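Local atomic coordinates of possible substrate binding protein of ABC transporter system (Rhodopseudomonas palustris, PDB entry 3N0X), a protein that probably binds branched-chain amino acids or related small molecules in the periplasm and delivers them to an ABC transporter. Residues A[138-151]-A[168-180]. Residues are numbered along the deposited sequence; the frame is centred on the assembly and turned at random. Where two conformers were deposited one is given.
Sequences GKQGVTIATLAQDY and TGATLATEEYVPT
In one of its two conformers, Thr180 sets its CG2 over one face of the Tyr151 ring, 4.0 Å from the centroid, a tentative CH-pi contact at the C-terminal end of two parallel strands, 142-149 and 171-178. Tyr151 is the N-cap of helix 152-165, which crosses between them in a beta-alpha-beta unit, a building block of the periplasmic binding protein fold. In mid-strand, Thr146 gives both backbone groups to the ladder: its N binds Thr174 O at 3.0 Å and its O takes Glu176 N at 2.9 Å. Its OG1 stands between the backbone N and the carbonyl carbon (chi1 60°), which lays it alongside Glu175 CG (3.5 Å) and within 2.8 Å of a water, while CG2 meets Leu172 CD1 at 3.8 Å. That water donates to Glu176 O, which also accepts from Ala148 N, and sits above the rim of the Tyr177 ring. Tyr177 CD1 packs obliquely against Ala148 CB at 3.8 Å, and its hydroxyl donates to the anti lone pair of Glu175 OE1; Arg155 adds a cation-pi contact. Ala173 forms a beta bulge that shifts the register by one residue. Main-chain bonds thus set the strand pairing, whereas the water ties a side-chain hydroxyl into the ladder on the helix 152-165 side.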
loop_
_atom_site.group_PDB
_atom_site.type_symbol
_atom_site.label_atom_id
_atom_site.label_comp_id
_atom_site.label_asym_id
_atom_site.label_seq_id
_atom_site.Cartn_x
_atom_site.Cartn_y
_atom_site.Cartn_z
ATOM N N GLY A 138 -1.983 14.187 -13.136
ATOM C CA GLY A 138 -2.132 15.646 -13.144
ATOM C C GLY A 138 -1.060 16.357 -13.935
ATOM O O GLY A 138 0.125 16.274 -13.627
ATOM N N LYS A 139 -1.462 17.054 -14.977
ATOM C CA LYS A 139 -0.518 17.845 -15.773
ATOM C C LYS A 139 -1.270 19.047 -16.309
ATOM O O LYS A 139 -2.515 19.104 -16.296
ATOM C CB LYS A 139 0.002 17.023 -16.971
ATOM C CG LYS A 139 0.508 15.581 -16.658
ATOM C CD LYS A 139 1.860 15.518 -15.941
ATOM C CE LYS A 139 2.024 14.202 -15.178
ATOM N NZ LYS A 139 2.220 13.005 -16.079
ATOM N N GLN A 140 -0.515 20.006 -16.825
ATOM C CA GLN A 140 -1.130 21.117 -17.510
ATOM C C GLN A 140 -1.966 20.576 -18.686
ATOM O O GLN A 140 -1.572 19.628 -19.373
ATOM C CB GLN A 140 -0.022 22.055 -18.033
ATOM C CG GLN A 140 -0.566 23.355 -18.519
ATOM C CD GLN A 140 -1.194 24.173 -17.391
ATOM O OE1 GLN A 140 -0.518 24.533 -16.418
ATOM N NE2 GLN A 140 -2.487 24.472 -17.520
ATOM N N GLY A 141 -3.127 21.145 -18.920
ATOM C CA GLY A 141 -3.994 20.652 -20.005
ATOM C C GLY A 141 -4.919 19.488 -19.650
ATOM O O GLY A 141 -5.537 18.881 -20.544
ATOM N N VAL A 142 -5.004 19.179 -18.362
ATOM C CA VAL A 142 -5.864 18.111 -17.860
ATOM C C VAL A 142 -6.908 18.676 -16.887
ATOM O O VAL A 142 -6.578 19.486 -16.015
ATOM C CB VAL A 142 -5.030 17.061 -17.117
ATOM C CG1 VAL A 142 -5.925 16.004 -16.449
ATOM C CG2 VAL A 142 -4.012 16.387 -18.067
ATOM N N THR A 143 -8.167 18.230 -17.046
ATOM C CA THR A 143 -9.244 18.535 -16.107
ATOM C C THR A 143 -9.762 17.212 -15.579
ATOM O O THR A 143 -9.992 16.294 -16.366
ATOM C CB THR A 143 -10.387 19.321 -16.777
ATOM O OG1 THR A 143 -9.814 20.504 -17.385
ATOM C CG2 THR A 143 -11.476 19.741 -15.750
ATOM N N ILE A 144 -9.967 17.150 -14.254
ATOM C CA ILE A 144 -10.356 15.955 -13.556
ATOM C C ILE A 144 -11.677 16.178 -12.813
ATOM O O ILE A 144 -11.942 17.255 -12.281
ATOM C CB ILE A 144 -9.247 15.535 -12.573
ATOM C CG1 ILE A 144 -8.042 15.089 -13.403
ATOM C CG2 ILE A 144 -9.703 14.386 -11.652
ATOM C CD1 ILE A 144 -6.787 15.083 -12.696
ATOM N N ALA A 145 -12.540 15.151 -12.823
ATOM C CA ALA A 145 -13.651 15.054 -11.899
ATOM C C ALA A 145 -13.433 13.794 -11.090
ATOM O O ALA A 145 -13.018 12.749 -11.647
ATOM C CB ALA A 145 -15.008 14.926 -12.644
ATOM N N THR A 146 -13.771 13.831 -9.809
ATOM C CA THR A 146 -13.566 12.657 -8.972
ATOM C C THR A 146 -14.896 11.999 -8.579
ATOM O O THR A 146 -15.911 12.652 -8.416
ATOM C CB THR A 146 -12.757 12.999 -7.683
ATOM O OG1 THR A 146 -13.449 13.984 -6.907
ATOM C CG2 THR A 146 -11.283 13.521 -8.025
ATOM N N LEU A 147 -14.852 10.675 -8.409
ATOM C CA LEU A 147 -15.976 9.911 -7.880
ATOM C C LEU A 147 -15.430 9.110 -6.708
ATOM O O LEU A 147 -14.417 8.407 -6.822
ATOM C CB LEU A 147 -16.550 8.952 -8.923
ATOM C CG LEU A 147 -17.633 7.964 -8.464
ATOM C CD1 LEU A 147 -18.859 8.721 -7.948
ATOM C CD2 LEU A 147 -17.989 7.015 -9.643
ATOM N N ALA A 148 -16.169 9.168 -5.596
ATOM C CA ALA A 148 -15.800 8.474 -4.369
ATOM C C ALA A 148 -17.061 8.108 -3.622
ATOM O O ALA A 148 -18.143 8.662 -3.885
ATOM C CB ALA A 148 -14.889 9.374 -3.488
ATOM N N GLN A 149 -16.917 7.163 -2.700
ATOM C CA GLN A 149 -17.963 6.819 -1.734
ATOM C C GLN A 149 -18.014 7.864 -0.605
ATOM O O GLN A 149 -16.979 8.415 -0.185
ATOM C CB GLN A 149 -17.641 5.451 -1.149
ATOM C CG GLN A 149 -17.662 4.342 -2.193
ATOM C CD GLN A 149 -16.825 3.159 -1.826
ATOM O OE1 GLN A 149 -15.623 3.259 -1.599
ATOM N NE2 GLN A 149 -17.485 1.999 -1.712
ATOM N N ASP A 150 -19.232 8.132 -0.129
ATOM C CA ASP A 150 -19.472 9.147 0.890
ATOM C C ASP A 150 -19.164 8.585 2.285
ATOM O O ASP A 150 -20.067 8.339 3.101
ATOM C CB ASP A 150 -20.931 9.612 0.774
ATOM C CG ASP A 150 -21.214 10.879 1.518
ATOM O OD1 ASP A 150 -20.241 11.430 2.108
ATOM O OD2 ASP A 150 -22.373 11.356 1.480
ATOM N N TYR A 151 -17.872 8.416 2.567
ATOM C CA TYR A 151 -17.366 7.960 3.885
ATOM C C TYR A 151 -15.929 8.356 4.006
ATOM O O TYR A 151 -15.354 8.860 3.038
ATOM C CB TYR A 151 -17.615 6.467 4.142
ATOM C CG TYR A 151 -16.716 5.463 3.464
ATOM C CD1 TYR A 151 -16.295 5.620 2.142
ATOM C CD2 TYR A 151 -16.289 4.342 4.160
ATOM C CE1 TYR A 151 -15.479 4.670 1.533
ATOM C CE2 TYR A 151 -15.484 3.414 3.578
ATOM C CZ TYR A 151 -15.101 3.558 2.262
ATOM O OH TYR A 151 -14.268 2.617 1.697
ATOM N N THR A 168 0.167 20.444 -9.694
ATOM C CA THR A 168 0.501 19.757 -10.938
ATOM C C THR A 168 0.178 20.505 -12.228
ATOM O O THR A 168 0.655 20.109 -13.298
ATOM C CB THR A 168 -0.256 18.405 -11.060
ATOM O OG1 THR A 168 -1.671 18.626 -11.272
ATOM C CG2 THR A 168 -0.017 17.508 -9.823
ATOM N N GLY A 169 -0.654 21.535 -12.147
ATOM C CA GLY A 169 -1.174 22.208 -13.350
ATOM C C GLY A 169 -2.552 21.715 -13.822
ATOM O O GLY A 169 -3.223 22.394 -14.614
ATOM N N ALA A 170 -3.011 20.565 -13.318
ATOM C CA ALA A 170 -4.349 20.062 -13.637
ATOM C C ALA A 170 -5.411 20.802 -12.831
ATOM O O ALA A 170 -5.129 21.287 -11.735
ATOM C CB ALA A 170 -4.427 18.569 -13.318
ATOM N N THR A 171 -6.623 20.845 -13.383
ATOM C CA THR A 171 -7.775 21.506 -12.745
ATOM C C THR A 171 -8.725 20.417 -12.257
ATOM O O THR A 171 -8.950 19.432 -12.967
ATOM C CB THR A 171 -8.492 22.428 -13.764
ATOM O OG1 THR A 171 -7.578 23.468 -14.151
ATOM C CG2 THR A 171 -9.741 23.065 -13.184
ATOM N N LEU A 172 -9.289 20.609 -11.072
ATOM C CA LEU A 172 -10.343 19.746 -10.541
ATOM C C LEU A 172 -11.674 20.427 -10.763
ATOM O O LEU A 172 -11.957 21.453 -10.152
ATOM C CB LEU A 172 -10.126 19.473 -9.050
ATOM C CG LEU A 172 -11.205 18.659 -8.325
ATOM C CD1 LEU A 172 -11.258 17.254 -8.906
ATOM C CD2 LEU A 172 -10.987 18.642 -6.793
ATOM N N ALA A 173 -12.506 19.864 -11.627
ATOM C CA ALA A 173 -13.779 20.481 -11.994
ATOM C C ALA A 173 -14.890 20.217 -10.984
ATOM O O ALA A 173 -15.741 21.075 -10.733
ATOM C CB ALA A 173 -14.226 19.947 -13.336
ATOM N N THR A 174 -14.939 19.000 -10.450
ATOM C CA THR A 174 -16.061 18.619 -9.545
ATOM C C THR A 174 -15.683 17.377 -8.776
ATOM O O THR A 174 -14.792 16.629 -9.206
ATOM C CB THR A 174 -17.390 18.378 -10.287
ATOM O OG1 THR A 174 -18.456 18.387 -9.327
ATOM C CG2 THR A 174 -17.407 17.046 -11.090
ATOM N N GLU A 175 -16.331 17.203 -7.620
ATOM C CA GLU A 175 -16.185 16.033 -6.743
ATOM C C GLU A 175 -17.563 15.486 -6.473
ATOM O O GLU A 175 -18.469 16.241 -6.065
ATOM C CB GLU A 175 -15.529 16.427 -5.423
ATOM C CG GLU A 175 -14.187 17.076 -5.476
ATOM C CD GLU A 175 -13.827 17.726 -4.152
ATOM O OE1 GLU A 175 -13.933 17.091 -3.059
ATOM O OE2 GLU A 175 -13.507 18.936 -4.196
ATOM N N GLU A 176 -17.768 14.211 -6.782
ATOM C CA GLU A 176 -19.022 13.547 -6.489
ATOM C C GLU A 176 -18.801 12.503 -5.403
ATOM O O GLU A 176 -17.866 11.666 -5.494
ATOM C CB GLU A 176 -19.592 12.877 -7.747
ATOM C CG GLU A 176 -20.096 13.845 -8.749
ATOM C CD GLU A 176 -21.500 14.363 -8.379
ATOM O OE1 GLU A 176 -22.179 13.759 -7.483
ATOM O OE2 GLU A 176 -21.964 15.316 -9.024
ATOM N N TYR A 177 -19.693 12.505 -4.411
ATOM C CA TYR A 177 -19.682 11.527 -3.311
ATOM C C TYR A 177 -21.029 10.850 -3.256
ATOM O O TYR A 177 -22.035 11.523 -3.133
ATOM C CB TYR A 177 -19.372 12.199 -1.968
ATOM C CG TYR A 177 -18.038 12.873 -1.939
ATOM C CD1 TYR A 177 -16.872 12.147 -1.761
ATOM C CD2 TYR A 177 -17.927 14.249 -2.177
ATOM C CE1 TYR A 177 -15.633 12.757 -1.771
ATOM C CE2 TYR A 177 -16.673 14.873 -2.231
ATOM C CZ TYR A 177 -15.535 14.116 -2.017
ATOM O OH TYR A 177 -14.271 14.722 -2.061
ATOM N N VAL A 178 -21.033 9.531 -3.380
ATOM C CA VAL A 178 -22.290 8.782 -3.430
ATOM C C VAL A 178 -22.309 7.766 -2.308
ATOM O O VAL A 178 -21.265 7.421 -1.749
ATOM C CB VAL A 178 -22.476 8.092 -4.811
ATOM C CG1 VAL A 178 -22.452 9.147 -5.926
ATOM C CG2 VAL A 178 -21.425 7.019 -5.048
ATOM N N PRO A 179 -23.511 7.298 -1.967
ATOM C CA PRO A 179 -23.577 6.330 -0.877
ATOM C C PRO A 179 -22.660 5.135 -1.103
ATOM O O PRO A 179 -22.452 4.669 -2.237
ATOM C CB PRO A 179 -25.065 5.972 -0.838
ATOM C CG PRO A 179 -25.770 7.182 -1.326
ATOM C CD PRO A 179 -24.826 7.793 -2.374
ATOM N N THR A 180 -22.071 4.636 -0.023
ATOM C CA THR A 180 -21.101 3.548 -0.101
ATOM C C THR A 180 -21.630 2.327 -0.832
ATOM O O THR A 180 -20.869 1.620 -1.462
ATOM C CB THR A 180 -20.653 3.054 1.297
ATOM O OG1 THR A 180 -21.816 2.820 2.107
ATOM C CG2 THR A 180 -19.726 4.070 1.965
HETATM O O HOH W 1 -3.462 25.278 -14.562
HETATM O O HOH W 2 -5.102 22.051 -16.726
HETATM O O HOH W 3 -15.270 12.704 -5.172
#